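Local coordinates for putative hydrolase (Chromobacterium violaceum, PDB 3MCW), which probably acts as a hydrolase of the isochorismatase family, related to nicotinamidases, though its substrate is not established, at residues Asp11-Leu16 with Ala189-Ile194; Gln39-Leu44 with Val117-Ser122; Gly43-Trp48 with Leu55-His60; Ala129-Ala134 with Phe139-Ala144. All coordinates share one frame; numbering follows the deposited sequence. Where two conformers were deposited one is given.

In the fold
Contacts 2 to 4 pack helices on one parallel six-stranded sheet, the core of an isochorismatase-type alpha/beta fold, and contact 1 lies at the entry to its strand 14-18. It joins that lead-in to the end of helix 184-191, closing a chain loop around the other three. Contacts 2 and 3 start from helix 37-51, share Gly43 and Leu44, and have centres about 7 Å apart; they fix it to strands 115-121 and 55-60. Contact 4, about 13 Å from contact 2 between centres, follows them along the chain and seats helix 123-136 on strand 140-149. Contacts 3 and 4 each lie within a beta-alpha-beta unit, and contact 2 joins the helix of the first to a strand of the second.

Contact 1: residues Asp11-Leu16 with Ala189-Ile194; sequences DKPLLL and AALGNI
Ile194 reaches from the turn after helix 184-191 to the loop that leads into strand 14-18, and its two branches divide the work. Its CB points at that loop, and from there CG2 leaves to meet the backbone end of Asp11, lying 3.6 Å from Asp11 CB and 3.7 Å from Asp11 CA. The longer branch runs through CG1, which stands beside the backbone N and anti to the carbonyl carbon (chi1 -70°), and extends to CD1. This methyl ends at the CD corner of Pro13, with Ile194 CD1 4.0 Å from Pro13 CD. The Asp11 carboxylate lies off to the far side, so the contact uses the aliphatic base of that residue. One atom further round the proline ring, Pro13 CG takes a second methyl, Leu191 CD2, at 4.0 Å; here the two side chains cross obliquely. Leu191 and Ile194 are the ends of a type I beta turn, closed by a bond from Ile194 N to Leu191 O of 3.3 Å, and this turn brings both residues to the same proline. No hydrogen bond joins the segments. Pro13 is buried, while Asp11 is exposed. The contact lies toward the outside of the fold, about 16 Å from the centre of the chain: Leu191 also packs on helix 37-51, Pro13 touches Glu115 of strand 115-121, and Leu14 to Leu16 run between strands 55-60 and 115-121.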
loop_
_atom_site.group_PDB
_atom_site.type_symbol
_atom_site.label_atom_id
_atom_site.label_comp_id
_atom_site.label_asym_id
_atom_site.label_seq_id
_atom_site.Cartn_x
_atom_site.Cartn_y
_atom_site.Cartn_z
ATOM N N ASP A 11 -19.073 -18.370 -5.812
ATOM C CA ASP A 11 -18.827 -19.790 -5.605
ATOM C C ASP A 11 -17.398 -20.190 -6.016
ATOM O O ASP A 11 -17.058 -21.382 -6.058
ATOM C CB ASP A 11 -19.864 -20.680 -6.290
ATOM C CG ASP A 11 -19.835 -20.584 -7.809
ATOM O OD1 ASP A 11 -18.963 -19.918 -8.397
ATOM O OD2 ASP A 11 -20.743 -21.178 -8.414
ATOM N N LYS A 12 -16.539 -19.216 -6.328
ATOM C CA LYS A 12 -15.200 -19.488 -6.825
ATOM C C LYS A 12 -14.166 -18.541 -6.247
ATOM O O LYS A 12 -13.354 -17.996 -6.978
ATOM C CB LYS A 12 -15.181 -19.498 -8.369
ATOM C CG LYS A 12 -15.733 -18.244 -9.021
ATOM C CD LYS A 12 -15.720 -18.329 -10.547
ATOM C CE LYS A 12 -16.307 -17.074 -11.158
ATOM N NZ LYS A 12 -16.362 -17.053 -12.657
ATOM N N PRO A 13 -14.135 -18.358 -4.907
ATOM C CA PRO A 13 -13.100 -17.509 -4.337
ATOM C C PRO A 13 -11.734 -18.087 -4.672
ATOM O O PRO A 13 -11.519 -19.311 -4.643
ATOM C CB PRO A 13 -13.410 -17.565 -2.838
ATOM C CG PRO A 13 -14.069 -18.905 -2.640
ATOM C CD PRO A 13 -14.903 -19.081 -3.874
ATOM N N LEU A 14 -10.784 -17.202 -4.936
ATOM C CA LEU A 14 -9.458 -17.567 -5.398
ATOM C C LEU A 14 -8.437 -17.357 -4.279
ATOM O O LEU A 14 -8.345 -16.263 -3.712
ATOM C CB LEU A 14 -9.089 -16.749 -6.655
ATOM C CG LEU A 14 -7.722 -17.082 -7.277
ATOM C CD1 LEU A 14 -7.738 -16.946 -8.789
ATOM C CD2 LEU A 14 -6.585 -16.235 -6.690
ATOM N N LEU A 15 -7.649 -18.387 -4.008
ATOM C CA LEU A 15 -6.572 -18.327 -2.985
ATOM C C LEU A 15 -5.316 -17.814 -3.612
ATOM O O LEU A 15 -4.820 -18.389 -4.593
ATOM C CB LEU A 15 -6.335 -19.732 -2.417
ATOM C CG LEU A 15 -5.301 -19.805 -1.295
ATOM C CD1 LEU A 15 -5.743 -19.055 -0.033
ATOM C CD2 LEU A 15 -5.035 -21.283 -0.961
ATOM N N LEU A 16 -4.806 -16.705 -3.076
ATOM C CA LEU A 16 -3.623 -16.025 -3.548
ATOM C C LEU A 16 -2.558 -16.077 -2.463
ATOM O O LEU A 16 -2.705 -15.411 -1.427
ATOM C CB LEU A 16 -3.975 -14.561 -3.888
ATOM C CG LEU A 16 -2.906 -13.772 -4.627
ATOM C CD1 LEU A 16 -2.750 -14.275 -6.047
ATOM C CD2 LEU A 16 -3.284 -12.280 -4.633
ATOM N N ALA A 189 -14.690 -22.508 7.173
ATOM C CA ALA A 189 -16.107 -22.720 7.456
ATOM C C ALA A 189 -16.964 -22.146 6.331
ATOM O O ALA A 189 -17.944 -22.758 5.894
ATOM C CB ALA A 189 -16.470 -22.097 8.788
ATOM N N ALA A 190 -16.592 -20.973 5.826
ATOM C CA ALA A 190 -17.362 -20.319 4.762
ATOM C C ALA A 190 -17.345 -21.133 3.464
ATOM O O ALA A 190 -18.358 -21.162 2.731
ATOM C CB ALA A 190 -16.846 -18.905 4.507
ATOM N N LEU A 191 -16.243 -21.821 3.177
ATOM C CA LEU A 191 -16.205 -22.685 1.996
ATOM C C LEU A 191 -17.302 -23.748 2.031
ATOM O O LEU A 191 -17.893 -24.057 1.009
ATOM C CB LEU A 191 -14.870 -23.381 1.865
ATOM C CG LEU A 191 -13.653 -22.529 1.558
ATOM C CD1 LEU A 191 -12.406 -23.377 1.475
ATOM C CD2 LEU A 191 -13.856 -21.720 0.263
ATOM N N GLY A 192 -17.549 -24.304 3.210
ATOM C CA GLY A 192 -18.569 -25.313 3.386
ATOM C C GLY A 192 -19.994 -24.849 3.178
ATOM O O GLY A 192 -20.875 -25.688 3.055
ATOM N N ASN A 193 -20.213 -23.532 3.169
ATOM C CA ASN A 193 -21.538 -22.937 2.974
ATOM C C ASN A 193 -21.824 -22.520 1.542
ATOM O O ASN A 193 -22.965 -22.168 1.224
ATOM C CB ASN A 193 -21.749 -21.752 3.921
ATOM C CG ASN A 193 -21.706 -22.140 5.375
ATOM O OD1 ASN A 193 -21.216 -21.369 6.216
ATOM N ND2 ASN A 193 -22.183 -23.331 5.687
ATOM N N ILE A 194 -20.837 -22.623 0.653
ATOM C CA ILE A 194 -21.036 -22.200 -0.719
ATOM C C ILE A 194 -22.118 -23.028 -1.395
ATOM O O ILE A 194 -23.011 -22.487 -2.042
ATOM C CB ILE A 194 -19.731 -22.268 -1.506
ATOM C CG1 ILE A 194 -18.792 -21.164 -0.997
ATOM C CG2 ILE A 194 -19.996 -22.122 -3.033
ATOM C CD1 ILE A 194 -17.437 -21.211 -1.613
#

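Contact 2: residues Gln39-Leu44 with Val117-Ser122; sequences QACAGL and VVAGVS
With SG beside its backbone N and anti to the carbonyl carbon (chi1 -70°), Cys41 carries its sulfur from helix 37-51 to the methyl of Ala119 on strand 115-121. Leu44, one turn later, has the same kind of first torsion (chi1 -68°) and sends CD1 toward that methyl. This is helix-on-sheet packing in an alpha/beta fold with a parallel sheet: the helix covers a face of the sheet and runs roughly against strand 115-121, at 145° between their N-to-C directions, with the axes approaching to 9.0 Å. The small Ala119 side chain is the shared partner. Cys41 and Leu44, three residues apart, point from the same side of the helix, and Leu44 CD1 is the looser of the two, 4.5 Å from Ala119 CB. Gly120, next along the strand, offers only backbone, its N 4.5 Å from Cys41 SG. All four touching residues are buried, and no hydrogen bond crosses between the segments. Around them, Cys41 also touches Val82, while Leu44 packs on Leu15 of strand 14-18, Ala144 of strand 140-149 and Ile187 of helix 184-191, so a single leucine bridges several elements of the core. The nearest approach is that of the sulfur, with Cys41 SG 3.7 Å from Ala119 CB.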
loop_
_atom_site.group_PDB
_atom_site.type_symbol
_atom_site.label_atom_id
_atom_site.label_comp_id
_atom_site.label_asym_id
_atom_site.label_seq_id
_atom_site.Cartn_x
_atom_site.Cartn_y
_atom_site.Cartn_z
ATOM N N GLN A 39 1.512 -23.392 8.576
ATOM C CA GLN A 39 0.484 -24.396 8.762
ATOM C C GLN A 39 -0.897 -23.873 8.406
ATOM O O GLN A 39 -1.701 -24.593 7.826
ATOM C CB GLN A 39 0.533 -24.913 10.193
ATOM C CG GLN A 39 1.696 -25.856 10.418
ATOM N N ALA A 40 -1.194 -22.613 8.722
ATOM C CA ALA A 40 -2.483 -22.023 8.361
ATOM C C ALA A 40 -2.599 -21.955 6.837
ATOM O O ALA A 40 -3.611 -22.300 6.257
ATOM C CB ALA A 40 -2.640 -20.642 8.979
ATOM N N CYS A 41 -1.531 -21.516 6.175
ATOM C CA CYS A 41 -1.489 -21.482 4.699
ATOM C C CYS A 41 -1.633 -22.874 4.100
ATOM O O CYS A 41 -2.363 -23.051 3.129
ATOM C CB CYS A 41 -0.246 -20.833 4.158
ATOM S SG CYS A 41 -0.155 -19.052 4.433
ATOM N N ALA A 42 -0.965 -23.866 4.674
ATOM C CA ALA A 42 -1.074 -25.256 4.183
ATOM C C ALA A 42 -2.506 -25.752 4.288
ATOM O O ALA A 42 -2.982 -26.438 3.414
ATOM C CB ALA A 42 -0.135 -26.174 4.952
ATOM N N GLY A 43 -3.196 -25.391 5.374
ATOM C CA GLY A 43 -4.588 -25.796 5.557
ATOM C C GLY A 43 -5.493 -25.175 4.495
ATOM O O GLY A 43 -6.391 -25.824 3.966
ATOM N N LEU A 44 -5.267 -23.902 4.185
ATOM C CA LEU A 44 -6.035 -23.237 3.147
ATOM C C LEU A 44 -5.744 -23.892 1.778
ATOM O O LEU A 44 -6.660 -24.206 1.023
ATOM C CB LEU A 44 -5.718 -21.750 3.085
ATOM C CG LEU A 44 -6.179 -20.912 4.277
ATOM C CD1 LEU A 44 -5.545 -19.513 4.191
ATOM C CD2 LEU A 44 -7.683 -20.846 4.334
ATOM N N VAL A 117 -8.833 -14.542 -1.587
ATOM C CA VAL A 117 -8.446 -14.883 -0.222
ATOM C C VAL A 117 -6.937 -14.860 -0.220
ATOM O O VAL A 117 -6.296 -15.614 -0.953
ATOM C CB VAL A 117 -8.990 -16.282 0.180
ATOM C CG1 VAL A 117 -8.466 -16.674 1.551
ATOM C CG2 VAL A 117 -10.528 -16.232 0.133
ATOM N N VAL A 118 -6.350 -13.974 0.575
ATOM C CA VAL A 118 -4.930 -13.682 0.506
ATOM C C VAL A 118 -4.223 -14.101 1.778
ATOM O O VAL A 118 -4.706 -13.855 2.896
ATOM C CB VAL A 118 -4.675 -12.161 0.259
ATOM C CG1 VAL A 118 -3.241 -11.830 0.236
ATOM C CG2 VAL A 118 -5.376 -11.724 -1.061
ATOM N N ALA A 119 -3.038 -14.682 1.607
ATOM C CA ALA A 119 -2.149 -14.987 2.749
ATOM C C ALA A 119 -0.739 -14.956 2.239
ATOM O O ALA A 119 -0.499 -15.065 1.055
ATOM C CB ALA A 119 -2.485 -16.344 3.363
ATOM N N GLY A 120 0.221 -14.800 3.135
ATOM C CA GLY A 120 1.622 -14.894 2.789
ATOM C C GLY A 120 2.484 -13.933 3.584
ATOM O O GLY A 120 2.161 -13.579 4.728
ATOM N N VAL A 121 3.592 -13.533 2.984
ATOM C CA VAL A 121 4.616 -12.813 3.724
ATOM C C VAL A 121 5.194 -11.709 2.838
ATOM O O VAL A 121 5.360 -11.903 1.609
ATOM C CB VAL A 121 5.709 -13.800 4.208
ATOM C CG1 VAL A 121 6.359 -14.522 3.000
ATOM C CG2 VAL A 121 6.754 -13.121 5.091
ATOM N N SER A 122 5.531 -10.534 3.382
ATOM C CA SER A 122 5.249 -10.109 4.752
ATOM C C SER A 122 3.965 -9.305 4.808
ATOM O O SER A 122 3.582 -8.600 3.857
ATOM C CB SER A 122 6.368 -9.291 5.328
ATOM O OG SER A 122 6.292 -7.970 4.908
#

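Contact 3: residues Gly43-Trp48 with Leu55-His60; sequences GLLQAW and LIHIRH. With EDO (1,2-ethanediol), chain L.
Helix 37-51 and strand 55-60 follow each other closely in the chain, and here their short segments run at 142° with axes 10.4 Å apart, nearest by CA atoms at Trp48 and Leu55. Leu55 lies at the middle of the packing. Its CD2 is held between two helix residues, 4.0 Å from Trp48 CB and 4.1 Å from Leu45 CD1. Leu45, with CG anti to the backbone N (chi1 -180°), extends CD1 over to the strand, where it crosses Leu55 at about a right angle and also reaches the imidazole of His57, with Leu45 CD1 4.1 Å from His57 CE1. The imidazole meets this methyl through its CE1 carbon, while its NE2 is hydrogen-bonded to Glu88 OE1, which would help fix the ring's rotation. Trp48 likewise packs through its aliphatic CB, and its NE1 bonds to Pro13 O near the beginning of strand 14-18. A 1,2-ethanediol, probably from the crystallisation liquor, sits on the backbone of Leu55: Leu55 N gives a bond of 2.9 Å to EDO O2, and EDO O1 one of 2.6 Å to Leu55 O; the diol is bonded to Thr89 OG1 as well. The unit is a beta-alpha-beta crossover from strand 14-18 through the helix to strand 55-60. Across the two segments the close contacts are all carbon to carbon, with no hydrogen bond, and the polar ends of Trp48 and His57 are satisfied by other residues, joining this apolar core to its surroundings.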
loop_
_atom_site.group_PDB
_atom_site.type_symbol
_atom_site.label_atom_id
_atom_site.label_comp_id
_atom_site.label_asym_id
_atom_site.label_seq_id
_atom_site.Cartn_x
_atom_site.Cartn_y
_atom_site.Cartn_z
ATOM N N GLY A 43 -3.196 -25.391 5.374
ATOM C CA GLY A 43 -4.588 -25.796 5.557
ATOM C C GLY A 43 -5.493 -25.175 4.495
ATOM O O GLY A 43 -6.391 -25.824 3.966
ATOM N N LEU A 44 -5.267 -23.902 4.185
ATOM C CA LEU A 44 -6.035 -23.237 3.147
ATOM C C LEU A 44 -5.744 -23.892 1.778
ATOM O O LEU A 44 -6.660 -24.206 1.023
ATOM C CB LEU A 44 -5.718 -21.750 3.085
ATOM C CG LEU A 44 -6.179 -20.912 4.277
ATOM C CD1 LEU A 44 -5.545 -19.513 4.191
ATOM C CD2 LEU A 44 -7.683 -20.846 4.334
ATOM N N LEU A 45 -4.468 -24.124 1.486
ATOM C CA LEU A 45 -4.049 -24.682 0.193
ATOM C C LEU A 45 -4.645 -26.069 0.005
ATOM O O LEU A 45 -5.147 -26.395 -1.066
ATOM C CB LEU A 45 -2.526 -24.708 0.132
ATOM C CG LEU A 45 -1.859 -25.248 -1.131
ATOM C CD1 LEU A 45 -2.399 -24.542 -2.369
ATOM C CD2 LEU A 45 -0.352 -25.186 -0.986
ATOM N N GLN A 46 -4.599 -26.899 1.045
ATOM C CA GLN A 46 -5.159 -28.245 0.954
ATOM C C GLN A 46 -6.662 -28.210 0.714
ATOM O O GLN A 46 -7.186 -28.993 -0.082
ATOM C CB GLN A 46 -4.875 -29.066 2.204
ATOM C CG GLN A 46 -5.262 -30.553 2.003
ATOM C CD GLN A 46 -5.128 -31.384 3.238
ATOM O OE1 GLN A 46 -4.417 -32.385 3.257
ATOM N NE2 GLN A 46 -5.824 -31.002 4.274
ATOM N N ALA A 47 -7.378 -27.313 1.397
ATOM C CA ALA A 47 -8.797 -27.178 1.196
ATOM C C ALA A 47 -9.125 -26.722 -0.220
ATOM O O ALA A 47 -10.078 -27.237 -0.840
ATOM C CB ALA A 47 -9.399 -26.249 2.217
ATOM N N TRP A 48 -8.374 -25.754 -0.736
ATOM C CA TRP A 48 -8.581 -25.269 -2.097
ATOM C C TRP A 48 -8.367 -26.389 -3.094
ATOM O O TRP A 48 -9.144 -26.536 -4.046
ATOM C CB TRP A 48 -7.719 -24.031 -2.389
ATOM C CG TRP A 48 -8.504 -22.748 -2.427
ATOM C CD1 TRP A 48 -8.866 -22.101 -3.566
ATOM C CD2 TRP A 48 -9.051 -21.995 -1.337
ATOM N NE1 TRP A 48 -9.624 -21.005 -3.256
ATOM C CE2 TRP A 48 -9.761 -20.923 -1.900
ATOM C CE3 TRP A 48 -8.990 -22.092 0.066
ATOM C CZ2 TRP A 48 -10.388 -19.948 -1.129
ATOM C CZ3 TRP A 48 -9.652 -21.151 0.840
ATOM C CH2 TRP A 48 -10.334 -20.070 0.232
ATOM N N LEU A 55 -6.705 -21.081 -7.599
ATOM C CA LEU A 55 -5.590 -20.725 -6.750
ATOM C C LEU A 55 -4.429 -20.247 -7.585
ATOM O O LEU A 55 -4.203 -20.712 -8.710
ATOM C CB LEU A 55 -5.245 -21.777 -5.712
ATOM C CG LEU A 55 -4.645 -23.007 -6.276
ATOM C CD1 LEU A 55 -3.218 -22.840 -6.178
ATOM C CD2 LEU A 55 -5.078 -24.230 -5.448
ATOM N N ILE A 56 -3.706 -19.274 -7.056
ATOM C CA ILE A 56 -2.500 -18.724 -7.707
ATOM C C ILE A 56 -1.424 -18.564 -6.631
ATOM O O ILE A 56 -1.662 -17.936 -5.580
ATOM C CB ILE A 56 -2.776 -17.363 -8.383
ATOM C CG1 ILE A 56 -3.793 -17.519 -9.524
ATOM C CG2 ILE A 56 -1.493 -16.717 -8.854
ATOM C CD1 ILE A 56 -4.248 -16.186 -10.108
ATOM N N HIS A 57 -0.238 -19.081 -6.917
ATOM C CA HIS A 57 0.959 -18.833 -6.124
ATOM C C HIS A 57 1.684 -17.630 -6.711
ATOM O O HIS A 57 1.970 -17.603 -7.901
ATOM C CB HIS A 57 1.886 -20.035 -6.169
ATOM C CG HIS A 57 1.300 -21.329 -5.775
ATOM N ND1 HIS A 57 1.305 -21.760 -4.465
ATOM C CD2 HIS A 57 0.690 -22.282 -6.520
ATOM C CE1 HIS A 57 0.735 -22.954 -4.450
ATOM N NE2 HIS A 57 0.338 -23.295 -5.677
ATOM N N ILE A 58 2.008 -16.637 -5.877
ATOM C CA ILE A 58 2.843 -15.528 -6.256
ATOM C C ILE A 58 4.242 -15.778 -5.725
ATOM O O ILE A 58 4.432 -16.100 -4.543
ATOM C CB ILE A 58 2.278 -14.194 -5.697
ATOM C CG1 ILE A 58 0.871 -13.911 -6.209
ATOM C CG2 ILE A 58 3.252 -13.032 -5.988
ATOM C CD1 ILE A 58 0.716 -13.835 -7.726
ATOM N N ARG A 59 5.223 -15.623 -6.596
ATOM C CA ARG A 59 6.614 -15.851 -6.313
ATOM C C ARG A 59 7.395 -14.556 -6.509
ATOM O O ARG A 59 7.183 -13.875 -7.512
ATOM C CB ARG A 59 7.199 -16.903 -7.318
ATOM C CG ARG A 59 8.495 -17.510 -6.918
ATOM C CD ARG A 59 8.997 -18.456 -7.974
ATOM N NE ARG A 59 9.433 -17.779 -9.171
ATOM C CZ ARG A 59 9.669 -18.378 -10.335
ATOM N NH1 ARG A 59 9.385 -19.667 -10.490
ATOM N NH2 ARG A 59 10.119 -17.673 -11.351
ATOM N N HIS A 60 8.323 -14.243 -5.621
ATOM C CA HIS A 60 9.153 -13.067 -5.776
ATOM C C HIS A 60 10.502 -13.449 -6.368
ATOM O O HIS A 60 11.170 -14.370 -5.886
ATOM C CB HIS A 60 9.365 -12.361 -4.426
ATOM C CG HIS A 60 9.928 -11.005 -4.602
ATOM N ND1 HIS A 60 9.159 -9.946 -5.037
ATOM C CD2 HIS A 60 11.192 -10.556 -4.479
ATOM C CE1 HIS A 60 9.942 -8.892 -5.140
ATOM N NE2 HIS A 60 11.176 -9.237 -4.808
HETATM C C1 EDO L . -6.297 -20.240 -11.460
HETATM O O1 EDO L . -4.931 -20.143 -11.156
HETATM C C2 EDO L . -6.606 -21.715 -11.551
HETATM O O2 EDO L . -6.631 -22.286 -10.232
#

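Contact 4: residues Ala129-Ala134 with Phe139-Ala144; sequences ATVRMA and FAVCLA
One hydrogen bond and a row of apolar contacts join Ala134 and Val131 of helix 123-136 to Phe139, just before strand 140-149, and to the first part of the strand. The bond runs from Phe139 N to Ala134 O at 3.0 Å; it is bent, with 150° at the hydrogen, and the donor lies 26° from the carbonyl plane. The same oxygen lies at the edge of the Phe139 ring, in its plane, with Phe139 CD2 3.4 Å from Ala134 O, so one carbonyl faces both backbone and ring edge of this residue. The apolar contacts follow the strand. Ala134 CB is 3.7 Å from Val141 CG2, while the other branch, Val141 CG1, lies 4.1 Å from Val131 CG1 where the two valines cross. In Val131, CG1 is anti to the backbone N (chi1 173°), which leaves CG2 for Leu143, two residues beyond Val141, with Val131 CG2 4.2 Å from Leu143 CD1. All five touching residues are buried, and Phe139 also packs on helix 104-111. On another side of the helix, Arg132 bonds to Ser124 O of the second subunit. Helix 123-136 is the helix of the beta-alpha-beta crossover from strand 115-121 to strand 140-149, as in parallel alpha/beta folds.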
loop_
_atom_site.group_PDB
_atom_site.type_symbol
_atom_site.label_atom_id
_atom_site.label_comp_id
_atom_site.label_asym_id
_atom_site.label_seq_id
_atom_site.Cartn_x
_atom_site.Cartn_y
_atom_site.Cartn_z
ATOM N N ALA A 129 1.090 -4.344 0.057
ATOM C CA ALA A 129 1.118 -3.665 -1.253
ATOM C C ALA A 129 0.100 -4.284 -2.199
ATOM O O ALA A 129 -0.636 -3.600 -2.924
ATOM C CB ALA A 129 2.514 -3.753 -1.869
ATOM N N THR A 130 0.032 -5.621 -2.188
ATOM C CA THR A 130 -0.880 -6.347 -3.046
ATOM C C THR A 130 -2.327 -6.114 -2.658
ATOM O O THR A 130 -3.184 -5.911 -3.521
ATOM C CB THR A 130 -0.510 -7.839 -3.052
ATOM O OG1 THR A 130 0.812 -8.031 -3.556
ATOM C CG2 THR A 130 -1.452 -8.638 -3.908
ATOM N N VAL A 131 -2.624 -6.177 -1.362
ATOM C CA VAL A 131 -3.988 -6.004 -0.896
ATOM C C VAL A 131 -4.496 -4.585 -1.117
ATOM O O VAL A 131 -5.638 -4.388 -1.505
ATOM C CB VAL A 131 -4.149 -6.447 0.582
ATOM C CG1 VAL A 131 -5.517 -6.116 1.106
ATOM C CG2 VAL A 131 -3.865 -7.933 0.713
ATOM N N ARG A 132 -3.661 -3.577 -0.856
ATOM C CA ARG A 132 -4.108 -2.197 -1.081
ATOM C C ARG A 132 -4.491 -2.030 -2.547
ATOM O O ARG A 132 -5.536 -1.431 -2.841
ATOM C CB ARG A 132 -3.073 -1.167 -0.663
ATOM C CG ARG A 132 -2.917 -0.992 0.830
ATOM C CD ARG A 132 -1.992 0.168 1.164
ATOM N NE ARG A 132 -1.738 0.372 2.585
ATOM C CZ ARG A 132 -1.915 1.525 3.233
ATOM N NH1 ARG A 132 -2.458 2.582 2.680
ATOM N NH2 ARG A 132 -1.435 1.630 4.463
HETATM N N MSE A 133 -3.652 -2.509 -3.457
HETATM C CA MSE A 133 -4.012 -2.412 -4.885
HETATM C C MSE A 133 -5.231 -3.226 -5.222
HETATM O O MSE A 133 -6.111 -2.748 -5.942
HETATM C CB MSE A 133 -2.863 -2.801 -5.812
HETATM C CG MSE A 133 -1.865 -1.755 -5.927
HETATM SE SE MSE A 133 -0.589 -2.032 -7.385
HETATM C CE MSE A 133 -1.805 -2.118 -8.904
ATOM N N ALA A 134 -5.315 -4.459 -4.722
ATOM C CA ALA A 134 -6.490 -5.281 -5.017
ATOM C C ALA A 134 -7.786 -4.597 -4.621
ATOM O O ALA A 134 -8.754 -4.585 -5.389
ATOM C CB ALA A 134 -6.373 -6.644 -4.338
ATOM N N PHE A 139 -11.483 -5.520 -6.321
ATOM C CA PHE A 139 -11.597 -6.921 -5.886
ATOM C C PHE A 139 -12.097 -6.955 -4.460
ATOM O O PHE A 139 -11.826 -6.073 -3.644
ATOM C CB PHE A 139 -10.237 -7.608 -5.987
ATOM C CG PHE A 139 -9.790 -7.757 -7.392
ATOM C CD1 PHE A 139 -10.191 -8.841 -8.133
ATOM C CD2 PHE A 139 -8.949 -6.834 -7.986
ATOM C CE1 PHE A 139 -9.826 -8.972 -9.442
ATOM C CE2 PHE A 139 -8.568 -6.950 -9.321
ATOM C CZ PHE A 139 -9.026 -8.021 -10.052
ATOM N N ALA A 140 -12.871 -7.998 -4.154
ATOM C CA ALA A 140 -13.376 -8.294 -2.802
ATOM C C ALA A 140 -12.333 -9.196 -2.139
ATOM O O ALA A 140 -12.196 -10.358 -2.499
ATOM C CB ALA A 140 -14.701 -8.976 -2.887
ATOM N N VAL A 141 -11.617 -8.656 -1.167
ATOM C CA VAL A 141 -10.470 -9.337 -0.585
ATOM C C VAL A 141 -10.736 -9.739 0.856
ATOM O O VAL A 141 -11.164 -8.926 1.675
ATOM C CB VAL A 141 -9.209 -8.445 -0.601
ATOM C CG1 VAL A 141 -8.047 -9.164 0.025
ATOM C CG2 VAL A 141 -8.920 -7.963 -2.008
ATOM N N CYS A 142 -10.485 -11.018 1.146
ATOM C CA CYS A 142 -10.415 -11.526 2.540
ATOM C C CYS A 142 -8.960 -11.801 2.817
ATOM O O CYS A 142 -8.325 -12.597 2.133
ATOM C CB CYS A 142 -11.168 -12.845 2.761
ATOM S SG CYS A 142 -12.926 -12.765 2.486
ATOM N N LEU A 143 -8.418 -11.150 3.840
ATOM C CA LEU A 143 -7.031 -11.325 4.237
ATOM C C LEU A 143 -6.995 -12.300 5.398
ATOM O O LEU A 143 -7.522 -11.999 6.485
ATOM C CB LEU A 143 -6.427 -9.969 4.620
ATOM C CG LEU A 143 -4.970 -10.028 5.033
ATOM C CD1 LEU A 143 -4.075 -10.604 3.967
ATOM C CD2 LEU A 143 -4.497 -8.609 5.352
ATOM N N ALA A 144 -6.404 -13.480 5.196
ATOM C CA ALA A 144 -6.312 -14.534 6.208
ATOM C C ALA A 144 -5.118 -14.219 7.086
ATOM O O ALA A 144 -3.994 -14.669 6.843
ATOM C CB ALA A 144 -6.198 -15.920 5.558
#